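Negative regulator of ofd1 (Schizosaccharomyces pombe, PDB 3QTM) directly inhibits ofd1, stabilises the N-terminal transcription factor domain of sre1 for hypoxic gene expression, and is required for correct translation termination. Local coordinates at residues 247-250 and 251-255; 159-162 and 163-166; 310-313 and 314-318. One frame throughout, in Å; residues are numbered along the deposited sequence.

Contact 1 (247-250 and 251-255); sequences AEYY and MDLLD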
# COMPACT_ATOMS: atom_id res chain seq x y z
N ALA A 247 -2.46 -8.41 14.87
CA ALA A 247 -2.17 -8.83 16.23
C ALA A 247 -2.83 -7.89 17.23
O ALA A 247 -3.47 -8.34 18.16
CB ALA A 247 -0.67 -8.91 16.47
N GLU A 248 -2.68 -6.58 17.03
CA GLU A 248 -3.28 -5.61 17.94
C GLU A 248 -4.80 -5.67 17.93
O GLU A 248 -5.44 -5.44 18.95
CB GLU A 248 -2.86 -4.19 17.61
CG GLU A 248 -1.42 -3.90 17.89
CD GLU A 248 -0.97 -2.64 17.20
OE1 GLU A 248 -1.84 -1.80 16.86
OE2 GLU A 248 0.26 -2.50 16.99
N TYR A 249 -5.36 -5.97 16.77
CA TYR A 249 -6.80 -6.12 16.64
C TYR A 249 -7.28 -7.12 17.68
O TYR A 249 -8.26 -6.88 18.41
CB TYR A 249 -7.15 -6.59 15.24
CG TYR A 249 -8.58 -7.06 15.06
CD1 TYR A 249 -9.63 -6.15 14.94
CD2 TYR A 249 -8.88 -8.42 14.97
CE1 TYR A 249 -10.94 -6.59 14.75
CE2 TYR A 249 -10.17 -8.86 14.78
CZ TYR A 249 -11.20 -7.95 14.67
OH TYR A 249 -12.49 -8.42 14.47
N TYR A 250 -6.57 -8.24 17.77
CA TYR A 250 -6.95 -9.30 18.68
C TYR A 250 -6.62 -8.98 20.13
O TYR A 250 -7.41 -9.27 21.03
CB TYR A 250 -6.29 -10.60 18.25
CG TYR A 250 -6.94 -11.20 17.04
CD1 TYR A 250 -8.25 -11.66 17.08
CD2 TYR A 250 -6.24 -11.32 15.84
CE1 TYR A 250 -8.85 -12.22 15.97
CE2 TYR A 250 -6.83 -11.88 14.73
CZ TYR A 250 -8.13 -12.33 14.79
OH TYR A 250 -8.71 -12.89 13.67
N MSE A 251 -5.46 -8.38 20.36
CA MSE A 251 -5.05 -8.04 21.71
C MSE A 251 -6.02 -7.04 22.29
O MSE A 251 -6.35 -7.10 23.47
CB MSE A 251 -3.63 -7.48 21.72
CG MSE A 251 -2.58 -8.49 21.26
SE MSE A 251 -0.73 -7.84 21.38
CE MSE A 251 -0.75 -6.42 20.04
N ASP A 252 -6.51 -6.13 21.45
CA ASP A 252 -7.48 -5.15 21.90
C ASP A 252 -8.80 -5.81 22.29
O ASP A 252 -9.41 -5.43 23.29
CB ASP A 252 -7.72 -4.09 20.84
CG ASP A 252 -6.54 -3.15 20.69
OD1 ASP A 252 -5.47 -3.45 21.27
OD2 ASP A 252 -6.67 -2.13 19.98
N LEU A 253 -9.23 -6.79 21.51
CA LEU A 253 -10.44 -7.54 21.83
C LEU A 253 -10.26 -8.21 23.18
O LEU A 253 -11.16 -8.19 24.02
CB LEU A 253 -10.71 -8.60 20.78
CG LEU A 253 -11.20 -8.08 19.43
CD1 LEU A 253 -11.50 -9.23 18.49
CD2 LEU A 253 -12.42 -7.23 19.62
N LEU A 254 -9.10 -8.82 23.36
CA LEU A 254 -8.77 -9.52 24.59
C LEU A 254 -8.95 -8.62 25.80
O LEU A 254 -9.46 -9.05 26.83
CB LEU A 254 -7.33 -10.03 24.53
CG LEU A 254 -6.90 -10.99 25.62
CD1 LEU A 254 -7.59 -12.33 25.43
CD2 LEU A 254 -5.39 -11.13 25.60
N ASP A 255 -8.54 -7.37 25.66
CA ASP A 255 -8.67 -6.41 26.75
C ASP A 255 -10.09 -6.25 27.27
O ASP A 255 -10.30 -5.71 28.36
CB ASP A 255 -8.09 -5.05 26.35
CG ASP A 255 -6.76 -4.76 27.03
OD1 ASP A 255 -6.67 -3.73 27.72
OD2 ASP A 255 -5.82 -5.58 26.89
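M251, a selenomethionine here, folds back along its helix onto E248 and A247, a local contact within the last turns of helix 229-254. Four backbone bonds form the frame, each running from an N-H to the carbonyl four residues earlier. M251 N reaches A247 O at 3.0 Å, in the carbonyl plane; D252 N to E248 O is shorter, at 2.8 Å, with the donor tilted 26° from the plane of the E248 carbonyl. L253 N to Y249 O and L254 N to Y250 O complete the set.

Among the apolar contacts, M251 turns at its last torsion (chi3 -67°), which carries its methyl CE back over the preceding turn to lie 3.4 Å from E248 CG. The same methyl is 4.4 Å from A247 CB, so the aliphatic part of the glutamate and the alanine both meet the terminal methyl of the selenoether. L253 lays its CD1 over one face of the Y249 ring, 4.0 Å from Y249 CE2, and approaches the Y250 ring obliquely at 4.3 Å from Y250 CD1. One leucine branch thus serves both tyrosines.

Of the polar ends, Y250 OH is hydrogen-bonded to E204, and the carboxylates of E248 and D252 stay apart, with E248 OE1 5.8 Å from D252 OD2. Outside the two segments, helix 262-285 receives A247, Y250, L253 and L254, while Y249 rests on helix 204-209, an all-helical packing in keeping with the tetratricopeptide-like fold of this family.

The chemistry implies a two-sided turn: tyrosine and leucine carbon faces neighbouring helices, whereas the two acidic side chains put like charges one turn apart, where each would probably disfavour the other's ionisation slightly.

Contact 2 (159-162 and 163-166); sequences IEKA and IQYL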
# COMPACT_ATOMS: atom_id res chain seq x y z
N ILE A 159 -14.27 1.93 -1.19
CA ILE A 159 -13.56 0.83 -0.57
C ILE A 159 -13.94 -0.49 -1.25
O ILE A 159 -13.09 -1.29 -1.61
CB ILE A 159 -13.89 0.74 0.93
CG1 ILE A 159 -13.20 1.86 1.71
CG2 ILE A 159 -13.52 -0.63 1.49
CD1 ILE A 159 -11.68 1.84 1.64
N GLU A 160 -15.24 -0.70 -1.41
CA GLU A 160 -15.73 -1.94 -2.01
C GLU A 160 -15.27 -2.08 -3.47
O GLU A 160 -14.90 -3.17 -3.91
CB GLU A 160 -17.26 -1.98 -1.89
CG GLU A 160 -17.92 -3.18 -2.54
CD GLU A 160 -19.43 -3.06 -2.58
OE1 GLU A 160 -20.12 -4.10 -2.46
OE2 GLU A 160 -19.95 -1.93 -2.72
N LYS A 161 -15.30 -0.98 -4.22
CA LYS A 161 -14.82 -1.01 -5.60
C LYS A 161 -13.33 -1.29 -5.66
O LYS A 161 -12.87 -2.02 -6.54
CB LYS A 161 -15.15 0.28 -6.35
CG LYS A 161 -16.62 0.37 -6.77
CD LYS A 161 -16.78 1.27 -8.00
CE LYS A 161 -18.25 1.54 -8.33
NZ LYS A 161 -18.82 2.64 -7.48
N ALA A 162 -12.57 -0.74 -4.72
CA ALA A 162 -11.13 -1.00 -4.70
C ALA A 162 -10.90 -2.51 -4.51
O ALA A 162 -10.15 -3.13 -5.26
CB ALA A 162 -10.46 -0.21 -3.59
N ILE A 163 -11.54 -3.07 -3.49
CA ILE A 163 -11.40 -4.49 -3.18
C ILE A 163 -11.81 -5.37 -4.36
O ILE A 163 -11.20 -6.39 -4.62
CB ILE A 163 -12.22 -4.87 -1.94
CG1 ILE A 163 -11.67 -4.15 -0.71
CG2 ILE A 163 -12.23 -6.40 -1.72
CD1 ILE A 163 -12.59 -4.22 0.50
N GLN A 164 -12.84 -4.95 -5.07
CA GLN A 164 -13.30 -5.70 -6.24
C GLN A 164 -12.17 -5.88 -7.26
O GLN A 164 -12.01 -6.95 -7.85
CB GLN A 164 -14.53 -5.02 -6.86
CG GLN A 164 -14.96 -5.60 -8.21
CD GLN A 164 -16.03 -4.77 -8.91
OE1 GLN A 164 -16.57 -3.82 -8.35
NE2 GLN A 164 -16.34 -5.13 -10.14
N TYR A 165 -11.37 -4.84 -7.48
CA TYR A 165 -10.30 -4.98 -8.46
C TYR A 165 -8.98 -5.50 -7.89
O TYR A 165 -8.18 -6.06 -8.63
CB TYR A 165 -10.13 -3.69 -9.27
CG TYR A 165 -11.39 -3.39 -10.05
CD1 TYR A 165 -11.70 -4.11 -11.21
CD2 TYR A 165 -12.29 -2.43 -9.61
CE1 TYR A 165 -12.85 -3.85 -11.91
CE2 TYR A 165 -13.45 -2.17 -10.31
CZ TYR A 165 -13.73 -2.89 -11.46
OH TYR A 165 -14.88 -2.62 -12.14
N LEU A 166 -8.77 -5.35 -6.59
CA LEU A 166 -7.56 -5.89 -5.97
C LEU A 166 -7.61 -7.41 -5.85
O LEU A 166 -6.60 -8.10 -6.01
CB LEU A 166 -7.34 -5.27 -4.60
CG LEU A 166 -6.97 -3.78 -4.54
CD1 LEU A 166 -7.06 -3.26 -3.12
CD2 LEU A 166 -5.59 -3.54 -5.12
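I163 lies one turn beyond I159, and both a backbone bond and a side-chain contact join them. I163 N gives its hydrogen to I159 O at 3.0 Å in a nearly straight bond, with an N-H...O angle of 171°. Next along, Q164 N is taken up by E160 O, also at 3.0 Å. A162 O has two donors: L166 N at 2.9 Å and, more weakly, Y165 N at 3.1 Å. Y165 N also makes a weak bond to K161 O, so its hydrogen is shared between two acceptors. K161 O in turn has the ring of Y165 beside it, with Y165 CD2 3.2 Å away at an oblique approach.

This turn belongs to helix 151-170 of an all-helical, tetratricopeptide-related array, packed against helix 119-142, which meets K161, A162, Y165 and L166, and against helix 188-197, which meets I159 and L166. The Y165 ring further makes an edge-to-face contact with F122.

With CG1 opposite the carbonyl carbon (chi1 -65°) and the chain extended beyond it, I163 sends CD1 back along the helix to within 3.8 Å of I159 CG2, the two branched side chains crossing at a slant.

Contact 3 (310-313 and 314-318); sequences ASQD and NYLKE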
# COMPACT_ATOMS: atom_id res chain seq x y z
N ALA A 310 6.46 -20.88 30.93
CA ALA A 310 7.68 -21.33 30.26
C ALA A 310 7.91 -20.51 29.00
O ALA A 310 9.02 -20.02 28.74
CB ALA A 310 7.61 -22.82 29.93
N SER A 311 6.85 -20.36 28.21
CA SER A 311 6.92 -19.54 27.01
C SER A 311 7.17 -18.08 27.36
O SER A 311 8.00 -17.42 26.74
CB SER A 311 5.63 -19.71 26.20
OG SER A 311 5.57 -21.02 25.66
N GLN A 312 6.46 -17.57 28.36
CA GLN A 312 6.63 -16.19 28.75
C GLN A 312 8.09 -15.91 29.09
O GLN A 312 8.67 -14.91 28.66
CB GLN A 312 5.73 -15.84 29.92
CG GLN A 312 5.75 -14.36 30.25
CD GLN A 312 5.09 -14.06 31.58
OE1 GLN A 312 5.29 -14.78 32.56
NE2 GLN A 312 4.29 -12.99 31.62
N ASP A 313 8.69 -16.82 29.86
CA ASP A 313 10.10 -16.72 30.20
C ASP A 313 10.97 -16.62 28.95
O ASP A 313 11.89 -15.80 28.88
CB ASP A 313 10.56 -17.94 31.03
CG ASP A 313 10.12 -17.86 32.49
OD1 ASP A 313 9.40 -16.90 32.86
OD2 ASP A 313 10.50 -18.76 33.26
N ASN A 314 10.69 -17.49 27.97
CA ASN A 314 11.44 -17.47 26.71
C ASN A 314 11.35 -16.11 26.00
O ASN A 314 12.37 -15.52 25.64
CB ASN A 314 10.95 -18.58 25.78
CG ASN A 314 11.32 -19.97 26.27
OD1 ASN A 314 12.29 -20.15 27.01
ND2 ASN A 314 10.54 -20.96 25.87
N TYR A 315 10.12 -15.62 25.82
CA TYR A 315 9.90 -14.35 25.14
C TYR A 315 10.68 -13.21 25.82
O TYR A 315 11.35 -12.42 25.14
CB TYR A 315 8.41 -14.01 25.11
CG TYR A 315 7.55 -15.01 24.34
CD1 TYR A 315 8.01 -15.59 23.16
CD2 TYR A 315 6.28 -15.35 24.79
CE1 TYR A 315 7.22 -16.49 22.45
CE2 TYR A 315 5.48 -16.24 24.08
CZ TYR A 315 5.96 -16.82 22.92
OH TYR A 315 5.17 -17.71 22.22
N LEU A 316 10.60 -13.15 27.15
CA LEU A 316 11.23 -12.06 27.89
C LEU A 316 12.74 -12.08 27.73
O LEU A 316 13.36 -11.02 27.56
CB LEU A 316 10.85 -12.11 29.37
CG LEU A 316 9.38 -11.83 29.67
CD1 LEU A 316 9.04 -12.00 31.16
CD2 LEU A 316 8.99 -10.43 29.18
N LYS A 317 13.34 -13.27 27.77
CA LYS A 317 14.77 -13.40 27.56
C LYS A 317 15.15 -12.92 26.16
O LYS A 317 16.12 -12.18 26.00
CB LYS A 317 15.25 -14.85 27.75
CG LYS A 317 16.77 -14.93 27.95
CD LYS A 317 17.36 -16.33 27.77
CE LYS A 317 18.90 -16.27 27.88
NZ LYS A 317 19.62 -17.47 27.36
N GLU A 318 14.39 -13.35 25.16
CA GLU A 318 14.64 -12.92 23.78
C GLU A 318 14.58 -11.40 23.62
O GLU A 318 15.43 -10.80 22.97
CB GLU A 318 13.68 -13.61 22.80
CG GLU A 318 13.96 -15.10 22.62
CD GLU A 318 13.06 -15.75 21.58
OE1 GLU A 318 11.82 -15.66 21.72
OE2 GLU A 318 13.60 -16.36 20.62
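N314 stands one turn beyond A310 and Y315 one turn beyond S311, near the start of helix 309-328 in an all-helical, tetratricopeptide-related array. N314 has the largest share buried by this local contact, followed by D313. The amide of N314 comes back over the preceding turn because CG lies opposite its own carbonyl carbon (chi1 -69°); this sets N314 CG 3.4 Å from A310 O. That carbonyl is bonded by the backbone, N314 N to A310 O at 3.1 Å, while the asparagine ND2 is poorly angled for it.

D313 contributes mainly its backbone: D313 O accepts K317 N at 3.1 Å.

Y315 covers S311. Its N-H bonds to S311 O, with Y315 N 2.9 Å from that oxygen, in a nearly straight line (170°), and the same carbonyl oxygen sits over one face of the ring, 3.3 Å above the plane and displaced toward the rim. S311 OG is held by D308. The tyrosine also rests on L302 and A303 of helix 292-305, and on V306. A serine in place of Y315 would probably take away the ring lying under S311 O and open a gap against L302 and A303.

Q312 and L316 run side by side in the same direction. The backbone joins them through L316 N and Q312 O, and their side chains meet where Q312 CG lies 4.1 Å from L316 CD1.

Overall arrangement
Each contact lies within one helix or at its end; they are met in series along the chain in the order 2, 1, 3, and none touches another. Contacts 1 and 3 both belong to the C-terminal Nro1 region and lie to one side of the chain's centre, their centres 20 Å apart and nearest atoms about 11 Å. Contact 2 belongs to the N-terminal Nro1 region, 26 Å between centres from contact 1 and 41 Å from contact 3. Burial falls along the same order: contact 2, 13 Å from the chain's centre, is buried, contact 1 at 23 Å partly so, and contact 3 at 33 Å superficial. Together they sample the elongated helical array from its middle toward its C-terminal end.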